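Local coordinates for congerin-2 (Conger myriaster, PDB 1IS3), which binds beta-galactosides such as lactose as a homodimeric galectin, though its physiological function is not yet known, at residues A42-H47 with V67-E72; D46-F49 with A53-N56; V59-V64 with P110-D115. One frame throughout, in Å; residues are numbered along the deposited sequence.

Interaction 1: A42-H47 with V67-E72. With GAL (beta-D-galactopyranose), chain B; BGC (beta-D-glucopyranose), chain C.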
# COMPACT_ATOMS: atom_id res chain seq x y z
N ALA A 42 -16.10 4.95 3.04
CA ALA A 42 -17.16 3.98 3.29
C ALA A 42 -17.09 3.37 4.71
O ALA A 42 -18.11 3.03 5.34
CB ALA A 42 -17.08 2.85 2.26
N MET A 43 -15.88 3.22 5.25
CA MET A 43 -15.74 2.68 6.59
C MET A 43 -14.61 3.47 7.27
O MET A 43 -13.45 3.37 6.83
CB MET A 43 -15.40 1.20 6.49
CG MET A 43 -15.57 0.38 7.79
SD MET A 43 -14.41 0.82 9.08
CE MET A 43 -12.87 0.24 8.40
N HIS A 44 -14.97 4.33 8.22
CA HIS A 44 -14.05 5.05 9.07
C HIS A 44 -14.04 4.33 10.43
O HIS A 44 -15.12 4.21 11.01
CB HIS A 44 -14.54 6.50 9.22
CG HIS A 44 -13.84 7.35 10.31
ND1 HIS A 44 -12.63 7.90 10.29
CD2 HIS A 44 -14.42 7.78 11.51
CE1 HIS A 44 -12.44 8.64 11.36
NE2 HIS A 44 -13.53 8.56 12.09
N MET A 45 -12.92 3.86 10.99
CA MET A 45 -12.90 3.19 12.28
C MET A 45 -11.95 4.04 13.14
O MET A 45 -10.71 4.04 12.96
CB MET A 45 -12.36 1.82 12.04
CG MET A 45 -12.23 1.07 13.32
SD MET A 45 -11.46 -0.53 12.96
CE MET A 45 -12.16 -1.31 14.37
N ASP A 46 -12.50 4.81 14.06
CA ASP A 46 -11.71 5.70 14.87
C ASP A 46 -11.46 5.07 16.23
O ASP A 46 -12.37 4.49 16.85
CB ASP A 46 -12.47 7.02 14.97
CG ASP A 46 -11.62 8.18 15.41
OD1 ASP A 46 -10.42 8.20 15.17
OD2 ASP A 46 -12.16 9.11 16.01
N HIS A 47 -10.23 5.16 16.70
CA HIS A 47 -9.79 4.53 17.94
C HIS A 47 -9.54 5.67 18.90
O HIS A 47 -8.56 6.40 18.73
CB HIS A 47 -8.48 3.73 17.75
CG HIS A 47 -8.53 2.71 16.62
ND1 HIS A 47 -8.63 2.98 15.31
CD2 HIS A 47 -8.40 1.35 16.77
CE1 HIS A 47 -8.55 1.85 14.64
NE2 HIS A 47 -8.41 0.89 15.53
N VAL A 67 -21.10 16.13 1.80
CA VAL A 67 -22.32 15.98 2.60
C VAL A 67 -21.90 15.84 4.07
O VAL A 67 -22.36 16.64 4.90
CB VAL A 67 -23.12 14.73 2.11
CG1 VAL A 67 -24.18 14.31 3.10
CG2 VAL A 67 -23.78 15.06 0.78
N GLY A 68 -21.03 14.90 4.45
CA GLY A 68 -20.60 14.79 5.84
C GLY A 68 -20.79 13.39 6.41
O GLY A 68 -21.10 12.42 5.70
N TRP A 69 -20.62 13.35 7.73
CA TRP A 69 -20.67 12.13 8.50
C TRP A 69 -22.10 11.64 8.67
O TRP A 69 -23.00 12.46 8.84
CB TRP A 69 -19.99 12.38 9.87
CG TRP A 69 -18.47 12.55 9.76
CD1 TRP A 69 -17.87 13.78 9.87
CD2 TRP A 69 -17.54 11.55 9.47
NE1 TRP A 69 -16.58 13.59 9.66
CE2 TRP A 69 -16.33 12.28 9.42
CE3 TRP A 69 -17.54 10.16 9.24
CZ2 TRP A 69 -15.12 11.60 9.13
CZ3 TRP A 69 -16.35 9.51 8.95
CH2 TRP A 69 -15.15 10.22 8.90
N GLN A 70 -22.30 10.33 8.61
CA GLN A 70 -23.61 9.72 8.72
C GLN A 70 -23.85 9.26 10.16
O GLN A 70 -23.36 9.92 11.08
CB GLN A 70 -23.67 8.58 7.68
CG GLN A 70 -23.51 9.19 6.26
CD GLN A 70 -24.46 10.37 5.95
OE1 GLN A 70 -25.68 10.18 5.92
NE2 GLN A 70 -23.98 11.58 5.70
N GLN A 71 -24.58 8.17 10.40
CA GLN A 71 -24.91 7.76 11.76
C GLN A 71 -23.73 6.95 12.34
O GLN A 71 -23.30 5.94 11.78
CB GLN A 71 -26.19 6.95 11.65
CG GLN A 71 -26.74 6.41 12.95
CD GLN A 71 -26.95 4.87 13.02
OE1 GLN A 71 -27.95 4.30 12.53
NE2 GLN A 71 -26.04 4.14 13.68
N GLU A 72 -23.18 7.39 13.48
CA GLU A 72 -22.11 6.67 14.19
C GLU A 72 -22.56 5.37 14.83
O GLU A 72 -23.69 5.27 15.34
CB GLU A 72 -21.53 7.39 15.39
CG GLU A 72 -21.09 8.76 15.09
CD GLU A 72 -20.40 9.43 16.26
OE1 GLU A 72 -20.70 9.18 17.43
OE2 GLU A 72 -19.55 10.24 15.95
C1 GAL B . -16.58 13.15 14.76
C2 GAL B . -15.12 13.41 14.43
C3 GAL B . -14.78 12.91 13.04
C4 GAL B . -15.19 11.44 12.89
C5 GAL B . -16.67 11.31 13.25
C6 GAL B . -17.16 9.88 13.17
O2 GAL B . -14.86 14.80 14.50
O3 GAL B . -13.38 13.04 12.81
O4 GAL B . -14.41 10.61 13.74
O5 GAL B . -16.90 11.76 14.59
O6 GAL B . -18.55 9.82 13.43
C2 BGC C . -19.79 13.01 18.31
C3 BGC C . -18.36 12.81 17.80
C4 BGC C . -18.17 13.60 16.51
C5 BGC C . -18.52 15.08 16.75
C6 BGC C . -18.46 15.90 15.48
C1 BGC C . -20.03 14.51 18.51
O1 BGC C . -21.34 14.71 18.93
O2 BGC C . -19.97 12.33 19.54
O3 BGC C . -18.12 11.43 17.58
O4 BGC C . -16.80 13.49 16.08
O5 BGC C . -19.86 15.20 17.26
O6 BGC C . -19.32 15.36 14.48
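His-44 and Trp-69 meet across two strands that are not neighbours: strand 57-64 runs between them, and the nearest alpha carbons of the two segments, CA of His-44 and CA of Glu-72, stay 9.7 Å apart. Side chains therefore make the whole contact. The edge of the Trp-69 six-membered ring comes down on one face of the His-44 imidazole, an edge-to-face pair with centroids 4.5 Å apart and planes at 50°. The touching corner is CH2 of Trp-69, 3.5 Å from CG of His-44. His-44 holds CG anti to the backbone N (chi1 168°), which, with CB already directed at 67-72, sets the ring against the indole, and a hydrogen bond from ND1 to Asn-33 OD1 helps fix the ring's rotation. On this concave face of the galectin beta-sandwich the two rings line the galactose pocket. O4 of galactose lies at the edge of the imidazole, near its plane, and hydrogen-bonds NE2 of His-44 at 2.8 Å, while one face of Trp-69 lies under the sugar's C3, C4 and C5, CE2 being 3.7 Å from galactose C4. A broad indole suits this apolar patch, as in other galectins. Glu-72, extended beyond CG, brings OE2 to both sugars: it accepts from galactose O6 at 2.7 Å and also from glucose O3, at a separation so short that its exact length is doubtful. Its other oxygen, OE1, pairs with Arg-74.

Interaction 2: D46-F49 with A53-N56. With GAL (beta-D-galactopyranose), chain B; BGC (beta-D-glucopyranose), chain C.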
# COMPACT_ATOMS: atom_id res chain seq x y z
N ASP A 46 -12.50 4.81 14.06
CA ASP A 46 -11.71 5.70 14.87
C ASP A 46 -11.46 5.07 16.23
O ASP A 46 -12.37 4.49 16.85
CB ASP A 46 -12.47 7.02 14.97
CG ASP A 46 -11.62 8.18 15.41
OD1 ASP A 46 -10.42 8.20 15.17
OD2 ASP A 46 -12.16 9.11 16.01
N HIS A 47 -10.23 5.16 16.70
CA HIS A 47 -9.79 4.53 17.94
C HIS A 47 -9.54 5.67 18.90
O HIS A 47 -8.56 6.40 18.73
CB HIS A 47 -8.48 3.73 17.75
CG HIS A 47 -8.53 2.71 16.62
ND1 HIS A 47 -8.63 2.98 15.31
CD2 HIS A 47 -8.40 1.35 16.77
CE1 HIS A 47 -8.55 1.85 14.64
NE2 HIS A 47 -8.41 0.89 15.53
N ARG A 48 -10.44 5.88 19.87
CA ARG A 48 -10.35 7.08 20.70
C ARG A 48 -9.85 6.76 22.10
O ARG A 48 -10.54 6.10 22.88
CB ARG A 48 -11.73 7.73 20.80
CG ARG A 48 -12.18 8.30 19.45
CD ARG A 48 -13.63 8.81 19.46
NE ARG A 48 -14.03 9.27 18.12
CZ ARG A 48 -15.13 9.98 17.83
NH1 ARG A 48 -15.40 10.36 16.57
NH2 ARG A 48 -15.97 10.29 18.80
N PHE A 49 -8.63 7.24 22.38
CA PHE A 49 -8.05 7.10 23.70
C PHE A 49 -8.61 8.21 24.56
O PHE A 49 -9.07 7.94 25.68
CB PHE A 49 -6.54 7.23 23.67
CG PHE A 49 -5.99 6.01 22.95
CD1 PHE A 49 -5.85 6.04 21.55
CD2 PHE A 49 -5.71 4.84 23.69
CE1 PHE A 49 -5.42 4.90 20.88
CE2 PHE A 49 -5.27 3.69 23.00
CZ PHE A 49 -5.13 3.72 21.61
N ALA A 53 -15.62 13.63 25.22
CA ALA A 53 -16.04 12.76 26.31
C ALA A 53 -15.72 11.31 26.03
O ALA A 53 -16.03 10.47 26.87
CB ALA A 53 -17.54 12.80 26.54
N ASP A 54 -15.17 10.94 24.87
CA ASP A 54 -14.87 9.56 24.53
C ASP A 54 -13.50 9.10 25.01
O ASP A 54 -12.48 9.73 24.70
CB ASP A 54 -14.94 9.39 23.03
CG ASP A 54 -16.37 9.41 22.52
OD1 ASP A 54 -17.23 8.87 23.20
OD2 ASP A 54 -16.63 9.94 21.44
N GLN A 55 -13.49 8.02 25.78
CA GLN A 55 -12.24 7.45 26.30
C GLN A 55 -12.35 5.95 26.15
O GLN A 55 -13.31 5.33 26.62
CB GLN A 55 -12.02 7.81 27.79
CG GLN A 55 -11.74 9.31 28.10
CD GLN A 55 -11.95 9.59 29.59
OE1 GLN A 55 -11.50 8.79 30.43
NE2 GLN A 55 -12.63 10.66 30.00
N ASN A 56 -11.39 5.40 25.40
CA ASN A 56 -11.25 3.98 25.11
C ASN A 56 -12.52 3.39 24.47
O ASN A 56 -13.19 2.44 24.91
CB ASN A 56 -10.86 3.19 26.41
CG ASN A 56 -9.63 3.80 27.07
OD1 ASN A 56 -8.63 4.13 26.43
ND2 ASN A 56 -9.72 4.14 28.36
C1 GAL B . -16.58 13.15 14.76
C2 GAL B . -15.12 13.41 14.43
C3 GAL B . -14.78 12.91 13.04
C4 GAL B . -15.19 11.44 12.89
C5 GAL B . -16.67 11.31 13.25
C6 GAL B . -17.16 9.88 13.17
O2 GAL B . -14.86 14.80 14.50
O3 GAL B . -13.38 13.04 12.81
O4 GAL B . -14.41 10.61 13.74
O5 GAL B . -16.90 11.76 14.59
O6 GAL B . -18.55 9.82 13.43
C2 BGC C . -19.79 13.01 18.31
C3 BGC C . -18.36 12.81 17.80
C4 BGC C . -18.17 13.60 16.51
C5 BGC C . -18.52 15.08 16.75
C6 BGC C . -18.46 15.90 15.48
C1 BGC C . -20.03 14.51 18.51
O1 BGC C . -21.34 14.71 18.93
O2 BGC C . -19.97 12.33 19.54
O3 BGC C . -18.12 11.43 17.58
O4 BGC C . -16.80 13.49 16.08
O5 BGC C . -19.86 15.20 17.26
O6 BGC C . -19.32 15.36 14.48
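Arg-48 reaches Asp-54 through a straight side chain, with CG anti to its own carbonyl carbon (chi1 -67°) and the atoms from CG to NE fully extended, while the CG of Asp-54 also stands anti to its carbonyl carbon (chi1 -73°). The two belong to the connection between antiparallel strands 40-48 and 57-64 and, with Asp-46, form a salt-bridge network beside the lactose. Arginine suits the place: it is long, and its flat end carries five N-H bonds pointing outward in one plane. NE donates to Asp-46 OD2 at 2.8 Å and NH2 to Asp-54 OD2 at 2.7 Å. Both carboxylate oxygens are met on their anti side and lie close to the guanidinium plane, so two acids grip the group at different edges and fix its rotation about the chain. Each acid has a second arginine partner, Arg-29 for Asp-46 and Arg-74 for Asp-54, which probably spreads the charge and steadies the acids in turn. The sugars take the other side: NH1 of Arg-48 donates to O5 and O4 of galactose. NH2 of Arg-48 donates to O3 of glucose at 2.7 Å, so a single side chain contacts both sugars. Beyond the charges, the backbone closes the loop weakly. The amide N of Asn-56 makes a bent, weak bond to Arg-48 O, and the CA of Gln-55 lies 3.3 Å from Phe-49 O, a CA-H...O contact.

Interaction 3: V59-V64 with P110-D115. With GAL (beta-D-galactopyranose), chain B.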
# COMPACT_ATOMS: atom_id res chain seq x y z
N VAL A 59 -15.28 4.16 17.35
CA VAL A 59 -16.41 4.81 16.72
C VAL A 59 -16.31 4.52 15.22
O VAL A 59 -15.25 4.76 14.60
CB VAL A 59 -16.36 6.34 16.99
CG1 VAL A 59 -17.49 7.07 16.25
CG2 VAL A 59 -16.52 6.58 18.51
N LEU A 60 -17.38 3.98 14.62
CA LEU A 60 -17.41 3.66 13.20
C LEU A 60 -18.44 4.52 12.46
O LEU A 60 -19.54 4.79 12.99
CB LEU A 60 -17.76 2.18 13.02
CG LEU A 60 -16.64 1.28 13.55
CD1 LEU A 60 -16.96 0.88 14.99
CD2 LEU A 60 -16.49 0.08 12.65
N ASN A 61 -18.10 4.98 11.26
CA ASN A 61 -19.02 5.80 10.49
C ASN A 61 -18.62 5.88 9.02
O ASN A 61 -17.59 5.32 8.63
CB ASN A 61 -19.07 7.21 11.11
CG ASN A 61 -20.39 7.98 10.91
OD1 ASN A 61 -21.23 7.62 10.10
ND2 ASN A 61 -20.60 9.08 11.60
N SER A 62 -19.46 6.47 8.17
CA SER A 62 -19.14 6.72 6.78
C SER A 62 -19.23 8.23 6.59
O SER A 62 -19.98 8.96 7.29
CB SER A 62 -20.13 5.97 5.92
OG SER A 62 -21.45 6.39 6.24
N LEU A 63 -18.46 8.70 5.60
CA LEU A 63 -18.35 10.09 5.25
C LEU A 63 -18.72 10.18 3.78
O LEU A 63 -18.12 9.47 2.96
CB LEU A 63 -16.92 10.58 5.44
CG LEU A 63 -16.60 12.01 5.04
CD1 LEU A 63 -17.34 13.01 5.91
CD2 LEU A 63 -15.12 12.26 5.26
N VAL A 64 -19.69 11.04 3.48
CA VAL A 64 -20.16 11.23 2.11
C VAL A 64 -19.60 12.55 1.57
O VAL A 64 -19.66 13.58 2.25
CB VAL A 64 -21.71 11.23 2.10
CG1 VAL A 64 -22.28 11.56 0.70
CG2 VAL A 64 -22.18 9.82 2.50
N PRO A 110 -22.23 -1.94 8.58
CA PRO A 110 -22.85 -2.05 7.27
C PRO A 110 -22.05 -1.39 6.14
O PRO A 110 -21.42 -0.32 6.28
CB PRO A 110 -24.22 -1.39 7.47
CG PRO A 110 -23.95 -0.35 8.51
CD PRO A 110 -23.03 -1.09 9.48
N ASN A 111 -22.12 -2.03 4.98
CA ASN A 111 -21.58 -1.46 3.74
C ASN A 111 -22.74 -0.62 3.20
O ASN A 111 -23.54 -1.09 2.38
CB ASN A 111 -21.23 -2.59 2.79
CG ASN A 111 -20.61 -2.15 1.49
OD1 ASN A 111 -20.02 -2.98 0.81
ND2 ASN A 111 -20.66 -0.92 1.05
N ARG A 112 -22.85 0.61 3.64
CA ARG A 112 -23.98 1.49 3.36
C ARG A 112 -24.19 1.84 1.90
O ARG A 112 -25.32 1.99 1.44
CB ARG A 112 -23.81 2.76 4.16
CG ARG A 112 -23.97 2.47 5.65
CD ARG A 112 -23.63 3.68 6.50
NE ARG A 112 -24.02 3.46 7.89
CZ ARG A 112 -23.63 4.23 8.91
NH1 ARG A 112 -24.06 3.91 10.12
NH2 ARG A 112 -22.82 5.27 8.74
N ASN A 113 -23.14 1.96 1.09
CA ASN A 113 -23.37 2.28 -0.31
C ASN A 113 -23.45 1.04 -1.18
O ASN A 113 -23.67 1.16 -2.37
CB ASN A 113 -22.27 3.13 -0.90
CG ASN A 113 -21.78 4.28 -0.05
OD1 ASN A 113 -20.59 4.59 -0.21
ND2 ASN A 113 -22.50 4.88 0.90
N LYS A 114 -23.28 -0.16 -0.63
CA LYS A 114 -23.28 -1.43 -1.35
C LYS A 114 -22.13 -1.48 -2.37
O LYS A 114 -22.24 -2.05 -3.46
CB LYS A 114 -24.65 -1.65 -2.04
CG LYS A 114 -25.87 -1.73 -1.12
CD LYS A 114 -26.05 -3.17 -0.67
CE LYS A 114 -26.40 -4.17 -1.81
NZ LYS A 114 -27.68 -3.95 -2.49
N ASP A 115 -20.99 -0.85 -2.04
CA ASP A 115 -19.81 -0.84 -2.91
C ASP A 115 -19.11 -2.18 -3.01
O ASP A 115 -19.07 -2.96 -2.07
CB ASP A 115 -18.80 0.19 -2.41
CG ASP A 115 -19.23 1.64 -2.57
OD1 ASP A 115 -19.11 2.42 -1.62
OD2 ASP A 115 -19.69 2.00 -3.64
C1 GAL B . -16.58 13.15 14.76
C2 GAL B . -15.12 13.41 14.43
C3 GAL B . -14.78 12.91 13.04
C4 GAL B . -15.19 11.44 12.89
C5 GAL B . -16.67 11.31 13.25
C6 GAL B . -17.16 9.88 13.17
O2 GAL B . -14.86 14.80 14.50
O3 GAL B . -13.38 13.04 12.81
O4 GAL B . -14.41 10.61 13.74
O5 GAL B . -16.90 11.76 14.59
O6 GAL B . -18.55 9.82 13.43
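Asn-61 and Ser-62 both receive NH2 of Arg-112, and this small polar knot is the close part of the contact. The arginine points toward the strand with its chain extended from CG to NE, and its NH2 donates to Asn-61 OD1 and to Ser-62 OG, each at 3.1 Å and each nearly in the guanidinium plane. The bond to the hydroxyl is the straighter, 163° at the hydrogen. Ser-62 can offer OG there because it stands between the backbone N and the carbonyl carbon (chi1 58°). Asn-61 suits its place by having two unlike ends. OD1 takes Arg-112 NH2 from one face of its plane and the backbone N of Ser-62, 2.9 Å away, from the opposite face; with its acceptor thus occupied, the amide turns ND2 to O6 of galactose, a nearly linear bond of 2.8 Å. Arg-112 thus lies in the second shell and probably helps to position Asn-61, and its NH1 is held by Gln-71 O. The other end of 110-115 is looser. Asn-113 and Lys-114 are exposed, on a type I turn that runs from Asn-111 and is closed by Lys-114 N bonding Asn-111 O at 3.2 Å. In the fold, the loop follows strand 106-110 of the second sheet and leads into strand 117-125, and Arg-112 reaches from it across to strand 57-64, which lies between strands 40-48 and 68-75.

Following the chain from the N terminus, interaction 1 opens at 42-47, and interaction 2 starts from the same strand, sharing Asp-46 and His-47. Interaction 2 closes first, at 53-56, a short loop nested within the longer one that interaction 1 closes at 67-72. Before that closure, interaction 3 opens at 59-64; its partner, 110-115, comes much later, so interactions 1 and 3 cross, whereas 2 and 3 follow in series. A probable hydrogen bond from Asp-46 N to Val-59 O ties the shared strand to interaction 3. Interactions 1 and 2 stay within one sheet and its connecting loop; interaction 3 brings in the loop that leaves the other sheet. All touch the same galactose.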